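Local coordinates for intergenic-region protein (Escherichia coli CFT073, PDB 2WJ9) that probably inhibits restriction enzymes, letting incoming DNA escape cleavage, at residues Q45-V51 with N94-N100. Residues are numbered along the deposited sequence; the frame is centred on the assembly and turned at random.
Sequences QLVATIV and NLYTLNN
T49 and T97 face each other as an antiparallel hydrogen-bonded pair: T49 N donates to T97 O at 2.9 Å and T97 N returns a bond to T49 O at 3.0 Å. V51 N continues the pattern onto L95 O, and a weak bond from N99 N to V47 O extends it past the end of strand 93-98. Beyond that end the side-chain amide of N99 takes over. Its CG sits between the backbone N and the carbonyl carbon (chi1 60°), which turns both amide atoms to 45-51: ND2 gives a nearly straight bond (170°) to Q45 O in the carbonyl plane, while OD1 receives V47 N at 3.0 Å from above its own carbonyl plane, so two bonds fix the amide's rotation. The backbone bonds join 48-50 to 93-98, the middle strand of a three-stranded antiparallel sheet whose other outer strand within the chain is 103-107. Apolar contacts occupy both faces. On one, I50 CB meets the Y96 ring at CE1 (3.7 Å), and A48 CB rests on L98 CD2 (4.0 Å); Y166 of helix 154-168 touches both A48 and L98. On the other, V51 CG2 packs on L95 CB at 3.9 Å, with F59 touching both residues. Water joins the strands twice, linking T97 OG1 to I50 O and, less firmly, L95 N to V51 O.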
loop_
_atom_site.group_PDB
_atom_site.type_symbol
_atom_site.label_atom_id
_atom_site.label_comp_id
_atom_site.label_asym_id
_atom_site.label_seq_id
_atom_site.Cartn_x
_atom_site.Cartn_y
_atom_site.Cartn_z
ATOM N N GLN B 45 1.688 13.599 -4.508
ATOM C CA GLN B 45 1.694 13.519 -5.977
ATOM C C GLN B 45 2.724 12.493 -6.427
ATOM O O GLN B 45 3.923 12.664 -6.184
ATOM C CB GLN B 45 2.026 14.871 -6.626
ATOM C CG GLN B 45 2.216 14.813 -8.157
ATOM C CD GLN B 45 0.979 14.324 -8.893
ATOM O OE1 GLN B 45 1.027 13.355 -9.654
ATOM N NE2 GLN B 45 -0.136 14.974 -8.647
ATOM N N LEU B 46 2.254 11.456 -7.109
ATOM C CA LEU B 46 3.117 10.354 -7.534
ATOM C C LEU B 46 3.592 10.560 -8.981
ATOM O O LEU B 46 2.836 11.032 -9.849
ATOM C CB LEU B 46 2.405 9.008 -7.344
ATOM C CG LEU B 46 1.985 8.720 -5.896
ATOM C CD1 LEU B 46 1.144 7.452 -5.804
ATOM C CD2 LEU B 46 3.188 8.621 -4.939
ATOM N N VAL B 47 4.858 10.224 -9.222
ATOM C CA VAL B 47 5.507 10.454 -10.510
ATOM C C VAL B 47 6.382 9.251 -10.859
ATOM O O VAL B 47 7.119 8.756 -10.003
ATOM C CB VAL B 47 6.377 11.729 -10.483
ATOM C CG1 VAL B 47 7.178 11.877 -11.777
ATOM C CG2 VAL B 47 5.505 12.963 -10.241
ATOM N N ALA B 48 6.267 8.786 -12.107
ATOM C CA ALA B 48 7.106 7.712 -12.648
ATOM C C ALA B 48 8.278 8.303 -13.440
ATOM O O ALA B 48 8.101 9.251 -14.216
ATOM C CB ALA B 48 6.283 6.811 -13.545
ATOM N N THR B 49 9.472 7.748 -13.249
ATOM C CA THR B 49 10.678 8.231 -13.947
ATOM C C THR B 49 11.366 7.048 -14.633
ATOM O O THR B 49 11.547 5.991 -14.020
ATOM C CB THR B 49 11.664 8.916 -12.975
ATOM O OG1 THR B 49 11.041 10.060 -12.381
ATOM C CG2 THR B 49 12.931 9.350 -13.701
ATOM N N ILE B 50 11.713 7.212 -15.905
ATOM C CA ILE B 50 12.315 6.119 -16.675
ATOM C C ILE B 50 13.685 5.764 -16.082
ATOM O O ILE B 50 14.396 6.638 -15.558
ATOM C CB ILE B 50 12.395 6.446 -18.193
ATOM C CG1 ILE B 50 12.713 5.187 -19.002
ATOM C CG2 ILE B 50 13.416 7.536 -18.476
ATOM C CD1 ILE B 50 12.505 5.366 -20.507
ATOM N N VAL B 51 14.019 4.474 -16.114
ATOM C CA VAL B 51 15.317 3.989 -15.652
ATOM C C VAL B 51 16.334 4.170 -16.790
ATOM O O VAL B 51 16.087 3.729 -17.904
ATOM C CB VAL B 51 15.247 2.499 -15.226
ATOM C CG1 VAL B 51 16.625 1.991 -14.801
ATOM C CG2 VAL B 51 14.226 2.305 -14.095
ATOM N N ASN B 94 9.784 -0.335 -21.335
ATOM C CA ASN B 94 10.767 0.373 -20.508
ATOM C C ASN B 94 10.567 0.070 -19.023
ATOM O O ASN B 94 9.514 -0.429 -18.611
ATOM C CB ASN B 94 10.650 1.886 -20.710
ATOM C CG ASN B 94 10.776 2.303 -22.164
ATOM O OD1 ASN B 94 9.973 3.099 -22.661
ATOM N ND2 ASN B 94 11.787 1.788 -22.846
ATOM N N LEU B 95 11.585 0.392 -18.229
ATOM C CA LEU B 95 11.539 0.227 -16.782
ATOM C C LEU B 95 11.402 1.591 -16.104
ATOM O O LEU B 95 12.008 2.571 -16.541
ATOM C CB LEU B 95 12.783 -0.515 -16.285
ATOM C CG LEU B 95 13.128 -1.835 -16.991
ATOM C CD1 LEU B 95 14.348 -2.507 -16.354
ATOM C CD2 LEU B 95 11.933 -2.803 -17.007
ATOM N N TYR B 96 10.594 1.633 -15.040
ATOM C CA TYR B 96 10.255 2.877 -14.329
ATOM C C TYR B 96 10.331 2.730 -12.797
ATOM O O TYR B 96 9.982 1.689 -12.240
ATOM C CB TYR B 96 8.837 3.341 -14.709
ATOM C CG TYR B 96 8.687 3.701 -16.167
ATOM C CD1 TYR B 96 8.999 4.979 -16.624
ATOM C CD2 TYR B 96 8.247 2.763 -17.093
ATOM C CE1 TYR B 96 8.872 5.312 -17.968
ATOM C CE2 TYR B 96 8.105 3.086 -18.437
ATOM C CZ TYR B 96 8.429 4.360 -18.874
ATOM O OH TYR B 96 8.306 4.681 -20.218
ATOM N N THR B 97 10.769 3.799 -12.135
ATOM C CA THR B 97 10.691 3.937 -10.674
ATOM C C THR B 97 9.629 4.974 -10.281
ATOM O O THR B 97 9.338 5.887 -11.058
ATOM C CB THR B 97 12.064 4.333 -10.047
ATOM O OG1 THR B 97 12.511 5.610 -10.539
ATOM C CG2 THR B 97 13.116 3.265 -10.352
ATOM N N LEU B 98 9.062 4.811 -9.081
ATOM C CA LEU B 98 8.052 5.728 -8.532
ATOM C C LEU B 98 8.650 6.437 -7.306
ATOM O O LEU B 98 9.478 5.861 -6.608
ATOM C CB LEU B 98 6.766 4.960 -8.154
ATOM C CG LEU B 98 5.846 4.447 -9.289
ATOM C CD1 LEU B 98 4.924 3.352 -8.783
ATOM C CD2 LEU B 98 5.041 5.577 -9.930
ATOM N N ASN B 99 8.217 7.666 -7.042
ATOM C CA ASN B 99 8.745 8.455 -5.901
ATOM C C ASN B 99 8.173 8.068 -4.521
ATOM O O ASN B 99 8.455 8.750 -3.509
ATOM C CB ASN B 99 8.578 9.959 -6.156
ATOM C CG ASN B 99 7.127 10.375 -6.353
ATOM O OD1 ASN B 99 6.278 9.557 -6.693
ATOM N ND2 ASN B 99 6.842 11.656 -6.155
ATOM N N ASN B 100 7.352 7.017 -4.485
ATOM C CA ASN B 100 6.936 6.385 -3.227
ATOM C C ASN B 100 7.688 5.073 -2.937
ATOM O O ASN B 100 7.354 4.365 -1.991
ATOM C CB ASN B 100 5.424 6.152 -3.204
ATOM C CG ASN B 100 4.955 5.163 -4.273
ATOM O OD1 ASN B 100 5.740 4.709 -5.118
ATOM N ND2 ASN B 100 3.668 4.823 -4.228
HETATM O O HOH W 1 14.367 6.059 -12.455
HETATM O O HOH W 2 14.007 1.506 -19.261
#